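PDB 2ICS: deacetylase EF_0837, which deacetylates acetyl-(R)-mandelate in vitro, though with very low efficiency, as a metallo-dependent hydrolase that binds two zinc ions per subunit. Local coordinates for residues Y101-A104 with Q105-K108; A201-E204 with K205-L209; I273-R276 with N277-N280. One frame throughout, in Å; residues are numbered along the deposited sequence.

Contact 1 of 3, residues Y101-A104 with Q105-K108; sequences YDLA and QQAK
The last turn of helix 97-105, the crossover helix of a beta-alpha-beta unit in the TIM barrel, sets Gln105 against Tyr101 one turn earlier. Gln105 NE2 donates to Tyr101 O at 2.9 Å with an N-H...O angle of 158°, and the acceptor lies almost in the plane of the Gln105 amide. The bend at chi2 (-43°) makes this possible: it folds the amide back over the preceding turn, onto Tyr101 O and the ring. There the amide lies over one face of the Tyr101 ring, offset toward the CE1 side of the rim, the two planes 36° apart, with Gln105 NE2 a close 2.9 Å from Tyr101 CE1. One amide nitrogen is thus held by a carbonyl and pressed near a ring. The backbone bonds of Gln105 N are long: it reaches Tyr101 O at 3.3 Å and Asp102 O at 3.5 Å, both weak, so the side-chain bond supplies the straighter link to Tyr101 O. Phe149 meets the Tyr101 ring in a T-shaped (edge-to-face) contact, placing this turn against a neighbouring loop, while Ala107 touches Pro74 and Asp75 of helix 74-77. Beyond the turn, the chain heads for strand 110-114 with Ala107 CB 3.7 Å from Ala104 O.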
# COMPACT_ATOMS: atom_id res chain seq x y z
N TYR A 101 5.62 17.50 0.69
CA TYR A 101 6.80 17.00 1.38
C TYR A 101 7.04 17.69 2.73
O TYR A 101 7.35 17.03 3.72
CB TYR A 101 8.04 17.18 0.50
CG TYR A 101 9.33 16.78 1.18
CD1 TYR A 101 9.62 15.44 1.45
CD2 TYR A 101 10.27 17.74 1.55
CE1 TYR A 101 10.81 15.08 2.08
CE2 TYR A 101 11.46 17.38 2.17
CZ TYR A 101 11.73 16.05 2.43
OH TYR A 101 12.91 15.70 3.05
N ASP A 102 6.91 19.02 2.75
CA ASP A 102 7.13 19.77 3.98
C ASP A 102 6.17 19.36 5.09
O ASP A 102 6.56 19.24 6.25
CB ASP A 102 7.00 21.28 3.72
CG ASP A 102 8.07 21.80 2.78
OD1 ASP A 102 9.24 21.39 2.91
OD2 ASP A 102 7.74 22.65 1.92
N LEU A 103 4.90 19.16 4.74
CA LEU A 103 3.91 18.75 5.73
C LEU A 103 4.16 17.31 6.15
O LEU A 103 4.02 16.97 7.32
CB LEU A 103 2.49 18.86 5.15
CG LEU A 103 1.94 20.27 4.95
CD1 LEU A 103 0.59 20.20 4.26
CD2 LEU A 103 1.81 20.96 6.30
N ALA A 104 4.54 16.48 5.19
CA ALA A 104 4.81 15.07 5.43
C ALA A 104 5.89 14.80 6.48
O ALA A 104 5.93 13.73 7.07
CB ALA A 104 5.18 14.38 4.12
N GLN A 105 6.76 15.78 6.71
CA GLN A 105 7.84 15.62 7.68
C GLN A 105 7.39 15.71 9.13
O GLN A 105 7.98 15.08 10.00
CB GLN A 105 8.93 16.66 7.42
CG GLN A 105 9.49 16.61 6.02
CD GLN A 105 9.73 15.19 5.54
OE1 GLN A 105 10.49 14.44 6.16
NE2 GLN A 105 9.09 14.82 4.44
N GLN A 106 6.36 16.50 9.40
CA GLN A 106 5.87 16.67 10.76
C GLN A 106 5.01 15.50 11.26
O GLN A 106 4.60 15.48 12.42
CB GLN A 106 5.08 17.98 10.87
CG GLN A 106 3.86 18.05 9.97
CD GLN A 106 3.05 19.33 10.14
OE1 GLN A 106 3.57 20.44 9.96
NE2 GLN A 106 1.78 19.18 10.50
N ALA A 107 4.74 14.54 10.39
CA ALA A 107 3.93 13.38 10.75
C ALA A 107 4.75 12.35 11.51
O ALA A 107 5.94 12.19 11.26
CB ALA A 107 3.31 12.75 9.50
N LYS A 108 4.12 11.65 12.44
CA LYS A 108 4.81 10.62 13.21
C LYS A 108 5.07 9.46 12.26
O LYS A 108 6.12 8.81 12.30
CB LYS A 108 3.94 10.16 14.38
CG LYS A 108 3.70 11.23 15.45
CD LYS A 108 2.65 10.75 16.46
CE LYS A 108 2.54 11.67 17.68
NZ LYS A 108 2.15 13.06 17.32

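Contact 2 of 3, residues A201-E204 with K205-L209; sequences ALME and KGDVL
With CG anti to its own carbonyl carbon (chi1 -70°), Asp207 swings its carboxylate back toward Glu204, while a bend at chi3 of Met203 (-84°) turns the selenomethionine methyl toward Leu209. Asp207 closes the type II beta turn Glu204-Asp207, which in the beta-alpha-beta unit of the barrel links helix 196-202 to strand 208-210; Met203 and Leu209 make a separate contact from just before and just after it. In the turn, Asp207 N donates to Glu204 O at 2.9 Å, and Gly206 occupies the third position with the positive phi that a type II turn requires there. A second bond runs the other way: Glu204 N points at Asp207 OD2 at 2.6 Å, nearly straight at 174°, meeting the oxygen on its anti side and somewhat out of the carboxylate plane. Glu204 therefore gives its N-H and receives an N-H from the same residue, so the two ends of the turn are tied twice. Asp207 is buried, yet both its oxygens are satisfied: OD2 also forms a salt bridge to Lys174, and OD1 accepts from Gln177. Lys174 bridges to Glu204 OE1 as well; its charge probably eases the proximity of the two acids, since Glu204 OE1 and Asp207 OD2 lie 4.6 Å apart. On the apolar side, Met203 and Leu209 cross at about a right angle near strand 186-189. The selenium of Met203 lies 3.9 Å from Leu209 CD1, and the Met203 methyl CE closes on that same Leu209 CD1 at 3.6 Å.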
# COMPACT_ATOMS: atom_id res chain seq x y z
N ALA A 201 -0.40 -5.06 -21.52
CA ALA A 201 0.59 -5.34 -22.55
C ALA A 201 1.83 -4.45 -22.44
O ALA A 201 2.93 -4.87 -22.76
CB ALA A 201 -0.04 -5.17 -23.93
N LEU A 202 1.64 -3.22 -21.98
CA LEU A 202 2.76 -2.29 -21.85
C LEU A 202 3.51 -2.38 -20.52
O LEU A 202 4.64 -1.91 -20.40
CB LEU A 202 2.29 -0.86 -22.08
CG LEU A 202 2.07 -0.42 -23.53
CD1 LEU A 202 0.96 -1.24 -24.18
CD2 LEU A 202 1.73 1.06 -23.56
N MSE A 203 2.89 -3.00 -19.52
CA MSE A 203 3.52 -3.13 -18.21
C MSE A 203 4.50 -4.31 -18.16
O MSE A 203 4.31 -5.31 -18.85
CB MSE A 203 2.46 -3.28 -17.13
CG MSE A 203 1.55 -2.06 -17.02
SE MSE A 203 0.22 -2.20 -15.62
CE MSE A 203 -1.10 -3.19 -16.58
N GLU A 204 5.53 -4.17 -17.34
CA GLU A 204 6.54 -5.20 -17.21
C GLU A 204 6.69 -5.65 -15.76
O GLU A 204 6.13 -5.03 -14.85
CB GLU A 204 7.89 -4.67 -17.70
CG GLU A 204 7.87 -4.13 -19.13
CD GLU A 204 9.18 -3.45 -19.51
OE1 GLU A 204 9.54 -2.44 -18.86
OE2 GLU A 204 9.85 -3.92 -20.45
N LYS A 205 7.43 -6.73 -15.55
CA LYS A 205 7.68 -7.24 -14.21
C LYS A 205 8.17 -6.07 -13.37
O LYS A 205 9.03 -5.30 -13.81
CB LYS A 205 8.75 -8.33 -14.23
CG LYS A 205 9.11 -8.85 -12.85
CD LYS A 205 10.28 -9.83 -12.91
CE LYS A 205 10.66 -10.31 -11.52
NZ LYS A 205 11.82 -11.24 -11.54
N GLY A 206 7.62 -5.92 -12.17
CA GLY A 206 8.04 -4.82 -11.31
C GLY A 206 7.05 -3.67 -11.31
O GLY A 206 6.98 -2.91 -10.34
N ASP A 207 6.31 -3.52 -12.41
CA ASP A 207 5.31 -2.45 -12.49
C ASP A 207 4.17 -2.89 -11.59
O ASP A 207 3.78 -4.06 -11.60
CB ASP A 207 4.82 -2.27 -13.93
CG ASP A 207 5.87 -1.66 -14.85
OD1 ASP A 207 6.70 -0.86 -14.36
OD2 ASP A 207 5.86 -1.97 -16.06
N VAL A 208 3.64 -1.96 -10.81
CA VAL A 208 2.57 -2.27 -9.88
C VAL A 208 1.19 -1.94 -10.44
O VAL A 208 0.90 -0.79 -10.78
CB VAL A 208 2.78 -1.51 -8.54
CG1 VAL A 208 1.71 -1.92 -7.53
CG2 VAL A 208 4.18 -1.80 -7.99
N LEU A 209 0.35 -2.96 -10.52
CA LEU A 209 -1.02 -2.80 -11.00
C LEU A 209 -1.92 -2.66 -9.78
O LEU A 209 -2.17 -3.65 -9.09
CB LEU A 209 -1.43 -4.05 -11.79
CG LEU A 209 -2.86 -4.08 -12.33
CD1 LEU A 209 -2.94 -3.16 -13.53
CD2 LEU A 209 -3.27 -5.50 -12.71

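Contact 3 of 3, residues I273-R276 with N277-N280; sequences IYIR and NREN
Tyr274 N donates to Asn277 OD1 at 3.1 Å and 161°, tilted well off the carbonyl plane, as a side chain of the first helical turn reaches back to the N-cap residue of helix 275-279. Asn277 gets there with CG between its backbone N and carbonyl carbon (chi1 60°). This is the side-chain-to-N-cap half of a capping box; tyrosine at the N-cap has no short polar side chain to complete the reciprocal half. The other end of the amide is gripped too, since Asn277 ND2 donates to the carbonyl of Asp272, a zinc ligand. Backbone bonds then carry the helix forward: Arg278 N to Tyr274 O at 3.1 Å, Glu279 N to Ile275 O at 2.9 Å, and Asn280 N to Arg276 O at 3.1 Å. Around this core, the Tyr274 ring stands nearly upright to the Asn277 amide, the planes 81° apart, with Asn277 ND2 3.1 Å from Tyr274 CD2. The backbone N atoms of Arg276 and Asn277 lie over one face of the ring, offset toward its rim. The Tyr274 ring also meets that of Tyr70, a residue of the adenine pocket. Packing continues along the helix flank, where Ile273 CD1 abuts Arg278 CB at 3.5 Å and Ile275 lies alongside Glu279, Ile275 CG1 being 3.5 Å from Glu279 OE1. Arg278 NH2 forms a salt bridge with Asp72 and passes obliquely by Ile275. One asparagine, fixed at both ends of its amide, thus links the helix start to the Asp272 backbone and probably steadies the chain beside the metal site.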
# COMPACT_ATOMS: atom_id res chain seq x y z
N ILE A 273 -7.04 4.62 0.56
CA ILE A 273 -7.82 5.34 1.55
C ILE A 273 -7.64 6.86 1.50
O ILE A 273 -6.59 7.37 1.12
CB ILE A 273 -7.42 4.85 2.96
CG1 ILE A 273 -8.38 5.38 4.02
CG2 ILE A 273 -5.99 5.32 3.28
CD1 ILE A 273 -8.11 4.79 5.40
N TYR A 274 -8.71 7.57 1.86
CA TYR A 274 -8.68 9.02 1.96
C TYR A 274 -9.82 9.30 2.94
O TYR A 274 -10.65 8.43 3.18
CB TYR A 274 -8.84 9.70 0.59
CG TYR A 274 -10.21 9.75 -0.02
CD1 TYR A 274 -10.93 10.95 -0.06
CD2 TYR A 274 -10.77 8.63 -0.63
CE1 TYR A 274 -12.17 11.03 -0.69
CE2 TYR A 274 -12.00 8.70 -1.27
CZ TYR A 274 -12.69 9.89 -1.29
OH TYR A 274 -13.91 9.96 -1.93
N ILE A 275 -9.84 10.50 3.52
CA ILE A 275 -10.82 10.80 4.55
C ILE A 275 -12.26 10.32 4.35
O ILE A 275 -12.86 9.79 5.28
CB ILE A 275 -10.82 12.32 4.88
CG1 ILE A 275 -11.50 12.55 6.23
CG2 ILE A 275 -11.52 13.12 3.79
CD1 ILE A 275 -11.15 13.88 6.89
N ARG A 276 -12.80 10.46 3.15
CA ARG A 276 -14.17 10.04 2.89
C ARG A 276 -14.45 8.54 3.01
O ARG A 276 -15.40 8.15 3.70
CB ARG A 276 -14.64 10.54 1.52
CG ARG A 276 -14.69 12.06 1.42
CD ARG A 276 -15.17 12.55 0.05
NE ARG A 276 -16.54 12.13 -0.24
CZ ARG A 276 -17.22 12.50 -1.32
NH1 ARG A 276 -16.67 13.30 -2.23
NH2 ARG A 276 -18.47 12.07 -1.49
N ASN A 277 -13.64 7.70 2.37
CA ASN A 277 -13.91 6.27 2.50
C ASN A 277 -13.40 5.70 3.82
O ASN A 277 -13.73 4.58 4.18
CB ASN A 277 -13.35 5.46 1.30
CG ASN A 277 -11.86 5.59 1.13
OD1 ASN A 277 -11.10 5.56 2.10
ND2 ASN A 277 -11.42 5.69 -0.12
N ARG A 278 -12.61 6.49 4.54
CA ARG A 278 -12.11 6.05 5.85
C ARG A 278 -13.18 6.30 6.91
O ARG A 278 -13.46 5.44 7.74
CB ARG A 278 -10.84 6.82 6.26
CG ARG A 278 -10.59 6.78 7.77
CD ARG A 278 -9.22 7.29 8.19
NE ARG A 278 -9.08 8.74 8.09
CZ ARG A 278 -9.60 9.62 8.94
NH1 ARG A 278 -10.31 9.20 9.99
NH2 ARG A 278 -9.40 10.92 8.76
N GLU A 279 -13.76 7.50 6.88
CA GLU A 279 -14.79 7.87 7.85
C GLU A 279 -16.11 7.16 7.61
O GLU A 279 -16.72 6.66 8.54
CB GLU A 279 -15.05 9.39 7.82
CG GLU A 279 -14.02 10.24 8.55
CD GLU A 279 -14.41 11.72 8.61
OE1 GLU A 279 -13.60 12.53 9.08
OE2 GLU A 279 -15.54 12.08 8.18
N ASN A 280 -16.53 7.10 6.35
CA ASN A 280 -17.81 6.49 6.02
C ASN A 280 -17.74 5.11 5.38
O ASN A 280 -18.78 4.55 5.01
CB ASN A 280 -18.61 7.43 5.11
CG ASN A 280 -18.61 8.86 5.61
OD1 ASN A 280 -18.94 9.13 6.77
ND2 ASN A 280 -18.25 9.80 4.73

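Along the chain the three contacts come in series, contact 1 before contact 2 and contact 2 before contact 3, and none touches another. Contact 1 ends helix 97-105 at the surface and leads into strand 110-114; contact 2 leads from helix 196-202 into strand 208-210, a parallel strand of the barrel. Their centres are 30 Å apart. Contact 3, on helix 275-279, lies 28 Å from contact 2, centre to centre, on opposite sides of the chain's centre, and 20 Å from contact 1. Contacts 2 and 3 approach the zinc- and adenine-binding centre through His211 and Asp272, whereas contact 1 is peripheral, in the outer helical layer away from that site.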